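N-terminal acetyltransferase B complex subunit MDM20 (Candida albicans, PDB 5K04) probably serves as the non-catalytic, auxiliary subunit of the NatB complex, which acetylates the N-termini of proteins. Local coordinates at residues Tyr71-Ser82 against Ser94-Tyr105. Residues are numbered along the deposited sequence; the frame is centred on the assembly and turned at random.
Sequences YPNDPLTIEKLS and SSLVYENAIKKY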
loop_
_atom_site.group_PDB
_atom_site.type_symbol
_atom_site.label_atom_id
_atom_site.label_comp_id
_atom_site.label_asym_id
_atom_site.label_seq_id
_atom_site.Cartn_x
_atom_site.Cartn_y
_atom_site.Cartn_z
ATOM N N TYR A 71 39.489 -17.155 -6.123
ATOM C CA TYR A 71 38.475 -17.384 -7.154
ATOM C C TYR A 71 37.404 -18.440 -6.882
ATOM O O TYR A 71 37.178 -19.345 -7.696
ATOM C CB TYR A 71 39.151 -17.530 -8.520
ATOM C CG TYR A 71 39.954 -16.288 -8.858
ATOM C CD1 TYR A 71 39.464 -15.031 -8.542
ATOM C CD2 TYR A 71 41.216 -16.372 -9.444
ATOM C CE1 TYR A 71 40.190 -13.887 -8.825
ATOM C CE2 TYR A 71 41.955 -15.227 -9.729
ATOM C CZ TYR A 71 41.434 -13.987 -9.419
ATOM O OH TYR A 71 42.150 -12.844 -9.698
ATOM N N PRO A 72 36.697 -18.300 -5.756
ATOM C CA PRO A 72 36.031 -19.454 -5.131
ATOM C C PRO A 72 35.356 -20.584 -5.887
ATOM O O PRO A 72 35.333 -21.709 -5.369
ATOM C CB PRO A 72 35.044 -18.708 -4.232
ATOM C CG PRO A 72 35.718 -17.394 -4.015
ATOM C CD PRO A 72 36.333 -17.046 -5.330
ATOM N N ASN A 73 34.746 -20.322 -7.044
ATOM C CA ASN A 73 34.134 -21.309 -7.962
ATOM C C ASN A 73 32.952 -22.120 -7.410
ATOM O O ASN A 73 32.475 -23.010 -8.120
ATOM C CB ASN A 73 35.173 -22.302 -8.548
ATOM C CG ASN A 73 35.666 -23.364 -7.540
ATOM O OD1 ASN A 73 34.879 -24.074 -6.904
ATOM N ND2 ASN A 73 37.004 -23.480 -7.414
ATOM N N ASP A 74 32.446 -21.835 -6.207
ATOM C CA ASP A 74 31.282 -22.547 -5.674
ATOM C C ASP A 74 30.130 -21.580 -5.415
ATOM O O ASP A 74 30.344 -20.504 -4.845
ATOM C CB ASP A 74 31.605 -23.282 -4.362
ATOM C CG ASP A 74 30.361 -23.826 -3.669
ATOM O OD1 ASP A 74 29.931 -24.954 -4.001
ATOM O OD2 ASP A 74 29.790 -23.115 -2.814
ATOM N N PRO A 75 28.898 -21.938 -5.789
ATOM C CA PRO A 75 27.809 -20.940 -5.735
ATOM C C PRO A 75 27.499 -20.439 -4.330
ATOM O O PRO A 75 27.317 -19.231 -4.135
ATOM C CB PRO A 75 26.627 -21.688 -6.364
ATOM C CG PRO A 75 27.249 -22.785 -7.169
ATOM C CD PRO A 75 28.457 -23.204 -6.391
ATOM N N LEU A 76 27.434 -21.334 -3.340
ATOM C CA LEU A 76 27.117 -20.902 -1.979
ATOM C C LEU A 76 28.209 -20.005 -1.414
ATOM O O LEU A 76 27.916 -18.985 -0.779
ATOM C CB LEU A 76 26.903 -22.112 -1.068
ATOM C CG LEU A 76 25.535 -22.785 -1.128
ATOM C CD1 LEU A 76 25.446 -23.935 -0.134
ATOM C CD2 LEU A 76 24.430 -21.767 -0.881
ATOM N N THR A 77 29.474 -20.376 -1.626
ATOM C CA THR A 77 30.576 -19.566 -1.124
ATOM C C THR A 77 30.604 -18.198 -1.799
ATOM O O THR A 77 30.845 -17.178 -1.143
ATOM C CB THR A 77 31.902 -20.303 -1.328
ATOM O OG1 THR A 77 32.260 -20.272 -2.714
ATOM C CG2 THR A 77 31.769 -21.742 -0.913
ATOM N N ILE A 78 30.344 -18.157 -3.109
ATOM C CA ILE A 78 30.299 -16.884 -3.823
ATOM C C ILE A 78 29.199 -16.004 -3.255
ATOM O O ILE A 78 29.416 -14.822 -2.961
ATOM C CB ILE A 78 30.107 -17.123 -5.330
ATOM C CG1 ILE A 78 31.357 -17.768 -5.931
ATOM C CG2 ILE A 78 29.770 -15.816 -6.042
ATOM C CD1 ILE A 78 31.108 -18.505 -7.236
ATOM N N GLU A 79 28.002 -16.580 -3.078
ATOM C CA GLU A 79 26.868 -15.825 -2.549
ATOM C C GLU A 79 27.210 -15.196 -1.209
ATOM O O GLU A 79 26.909 -14.021 -0.971
ATOM C CB GLU A 79 25.636 -16.731 -2.411
ATOM C CG GLU A 79 25.000 -17.183 -3.731
ATOM C CD GLU A 79 23.853 -18.182 -3.553
ATOM O OE1 GLU A 79 23.609 -18.631 -2.411
ATOM O OE2 GLU A 79 23.196 -18.518 -4.564
ATOM N N LYS A 80 27.861 -15.954 -0.327
ATOM C CA LYS A 80 28.145 -15.429 1.001
ATOM C C LYS A 80 29.192 -14.326 0.939
ATOM O O LYS A 80 29.001 -13.248 1.513
ATOM C CB LYS A 80 28.572 -16.558 1.934
ATOM C CG LYS A 80 27.482 -17.581 2.104
ATOM C CD LYS A 80 27.784 -18.560 3.213
ATOM C CE LYS A 80 26.567 -19.443 3.471
ATOM N NZ LYS A 80 26.625 -20.052 4.829
ATOM N N LEU A 81 30.290 -14.561 0.218
ATOM C CA LEU A 81 31.272 -13.501 -0.012
ATOM C C LEU A 81 30.603 -12.218 -0.500
ATOM O O LEU A 81 30.712 -11.166 0.140
ATOM C CB LEU A 81 32.330 -13.956 -1.017
ATOM C CG LEU A 81 33.463 -14.850 -0.539
ATOM C CD1 LEU A 81 34.367 -15.147 -1.710
ATOM C CD2 LEU A 81 34.241 -14.184 0.577
ATOM N N SER A 82 29.893 -12.293 -1.635
ATOM C CA SER A 82 29.232 -11.107 -2.180
ATOM C C SER A 82 28.276 -10.508 -1.166
ATOM O O SER A 82 28.109 -9.284 -1.105
ATOM C CB SER A 82 28.482 -11.445 -3.470
ATOM O OG SER A 82 27.406 -12.324 -3.212
ATOM N N SER A 94 31.716 -7.199 -3.817
ATOM C CA SER A 94 30.537 -8.068 -3.861
ATOM C C SER A 94 30.163 -8.449 -5.291
ATOM O O SER A 94 29.604 -9.525 -5.521
ATOM C CB SER A 94 29.346 -7.401 -3.170
ATOM O OG SER A 94 28.913 -6.258 -3.881
ATOM N N SER A 95 30.470 -7.587 -6.259
ATOM C CA SER A 95 30.241 -7.912 -7.662
ATOM C C SER A 95 31.386 -8.740 -8.237
ATOM O O SER A 95 31.160 -9.643 -9.052
ATOM C CB SER A 95 30.042 -6.616 -8.462
ATOM O OG SER A 95 30.113 -6.830 -9.860
ATOM N N LEU A 96 32.619 -8.457 -7.811
ATOM C CA LEU A 96 33.783 -9.118 -8.389
ATOM C C LEU A 96 33.812 -10.623 -8.117
ATOM O O LEU A 96 34.418 -11.372 -8.892
ATOM C CB LEU A 96 35.056 -8.447 -7.866
ATOM C CG LEU A 96 36.196 -8.281 -8.881
ATOM C CD1 LEU A 96 35.673 -7.654 -10.177
ATOM C CD2 LEU A 96 37.316 -7.441 -8.280
ATOM N N VAL A 97 33.191 -11.088 -7.030
ATOM C CA VAL A 97 33.175 -12.525 -6.755
ATOM C C VAL A 97 32.471 -13.269 -7.880
ATOM O O VAL A 97 32.962 -14.284 -8.383
ATOM C CB VAL A 97 32.510 -12.814 -5.400
ATOM C CG1 VAL A 97 32.860 -14.227 -4.946
ATOM C CG2 VAL A 97 32.944 -11.813 -4.367
ATOM N N TYR A 98 31.300 -12.770 -8.286
ATOM C CA TYR A 98 30.552 -13.412 -9.361
ATOM C C TYR A 98 31.251 -13.230 -10.704
ATOM O O TYR A 98 31.374 -14.189 -11.478
ATOM C CB TYR A 98 29.137 -12.848 -9.410
ATOM C CG TYR A 98 28.161 -13.403 -8.386
ATOM C CD1 TYR A 98 27.506 -14.603 -8.610
ATOM C CD2 TYR A 98 27.846 -12.695 -7.230
ATOM C CE1 TYR A 98 26.588 -15.107 -7.693
ATOM C CE2 TYR A 98 26.922 -13.187 -6.317
ATOM C CZ TYR A 98 26.301 -14.397 -6.554
ATOM O OH TYR A 98 25.389 -14.900 -5.655
ATOM N N GLU A 99 31.716 -12.005 -10.994
ATOM C CA GLU A 99 32.367 -11.724 -12.274
ATOM C C GLU A 99 33.611 -12.579 -12.460
ATOM O O GLU A 99 33.871 -13.084 -13.559
ATOM C CB GLU A 99 32.738 -10.244 -12.373
ATOM C CG GLU A 99 31.571 -9.278 -12.301
ATOM C CD GLU A 99 32.004 -7.826 -12.414
ATOM O OE1 GLU A 99 32.703 -7.483 -13.390
ATOM O OE2 GLU A 99 31.658 -7.032 -11.517
ATOM N N ASN A 100 34.400 -12.737 -11.399
ATOM C CA ASN A 100 35.584 -13.580 -11.491
ATOM C C ASN A 100 35.199 -15.022 -11.784
ATOM O O ASN A 100 35.865 -15.701 -12.572
ATOM C CB ASN A 100 36.402 -13.483 -10.199
ATOM C CG ASN A 100 37.142 -12.150 -10.065
ATOM O OD1 ASN A 100 37.416 -11.471 -11.057
ATOM N ND2 ASN A 100 37.462 -11.775 -8.832
ATOM N N ALA A 101 34.107 -15.497 -11.179
ATOM C CA ALA A 101 33.670 -16.872 -11.406
ATOM C C ALA A 101 33.175 -17.068 -12.835
ATOM O O ALA A 101 33.473 -18.085 -13.471
ATOM C CB ALA A 101 32.574 -17.247 -10.404
ATOM N N ILE A 102 32.404 -16.108 -13.347
ATOM C CA ILE A 102 31.928 -16.167 -14.725
ATOM C C ILE A 102 33.097 -16.115 -15.698
ATOM O O ILE A 102 33.143 -16.860 -16.687
ATOM C CB ILE A 102 30.941 -15.018 -14.979
ATOM C CG1 ILE A 102 29.698 -15.193 -14.115
ATOM C CG2 ILE A 102 30.592 -14.931 -16.451
ATOM C CD1 ILE A 102 28.907 -13.912 -13.958
ATOM N N LYS A 103 34.049 -15.215 -15.442
ATOM C CA LYS A 103 35.249 -15.132 -16.266
ATOM C C LYS A 103 36.019 -16.453 -16.262
ATOM O O LYS A 103 36.430 -16.943 -17.320
ATOM C CB LYS A 103 36.120 -13.969 -15.770
ATOM C CG LYS A 103 37.364 -13.664 -16.619
ATOM C CD LYS A 103 38.138 -12.436 -16.101
ATOM C CE LYS A 103 39.383 -12.147 -16.946
ATOM N NZ LYS A 103 40.182 -10.980 -16.456
ATOM N N LYS A 104 36.189 -17.061 -15.081
ATOM C CA LYS A 104 36.989 -18.278 -14.930
ATOM C C LYS A 104 36.255 -19.532 -15.401
ATOM O O LYS A 104 36.900 -20.484 -15.855
ATOM C CB LYS A 104 37.396 -18.439 -13.467
ATOM C CG LYS A 104 38.791 -18.984 -13.227
ATOM C CD LYS A 104 38.878 -20.488 -13.424
ATOM C CE LYS A 104 40.095 -21.068 -12.716
ATOM N NZ LYS A 104 40.157 -22.554 -12.836
ATOM N N TYR A 105 34.923 -19.566 -15.293
ATOM C CA TYR A 105 34.117 -20.750 -15.610
ATOM C C TYR A 105 32.904 -20.357 -16.446
ATOM O O TYR A 105 31.759 -20.505 -16.004
ATOM C CB TYR A 105 33.664 -21.457 -14.333
ATOM C CG TYR A 105 34.753 -21.644 -13.309
ATOM C CD1 TYR A 105 35.561 -22.772 -13.319
ATOM C CD2 TYR A 105 34.963 -20.697 -12.324
ATOM C CE1 TYR A 105 36.557 -22.948 -12.369
ATOM C CE2 TYR A 105 35.957 -20.856 -11.380
ATOM C CZ TYR A 105 36.749 -21.986 -11.399
ATOM O OH TYR A 105 37.737 -22.139 -10.449
#
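Val97 packs against Ile78 and Leu81: its CG1 lies 3.6 Å from CG2 of Ile78 and 3.7 Å from CD1 of Leu81, while its CG2 rests on CB of Leu81; the valine thus wedges between side chains about one turn apart on helix 75-87. The same Ile78 methyl, CG2, sits 3.5 Å above the centroid of the Tyr98 ring and only 6° off its normal, a CH-pi contact. With CG1 of Ile78 beside the backbone N, CG2 falls trans to that N and faces the ring, and CD1 reaches on to CB of Ala101. Beyond the ring, Tyr98 OH comes 3.0 Å from Glu79 CG and makes a weak hydrogen bond to Ser115, whose hydroxyl is also hydrogen-bonded to Glu79 OE2; Trp116 stacks on the ring. Where the segments draw together, CB of Ser82 is 3.0 Å from the carbonyl O of Ser94. In the loop ahead of helix 75-87, CE1 of Tyr71 meets ND2 of Asn100 at 3.5 Å, the amide nitrogen lying at the ring edge and the two planes turned 71° apart. Asn73 lays CB against Tyr105, 3.3 Å from CZ, and ND2 gives a weak bond to OH. Segments 75-82 and 94-104 run roughly antiparallel (154°), their axes approaching to 8.3 Å; consecutive helices 75-87 and 91-104 thus form a helical hairpin consistent with the TPR-like fold of this family. With one weak hydrogen bond between the segments, cohesion at the Val97, Ile78, Leu81, Tyr98 and Ala101 centre rests mostly on shape and van der Waals contact, while the polar ends of Glu79 and Tyr98 turn to Ser115 on helix 109-120.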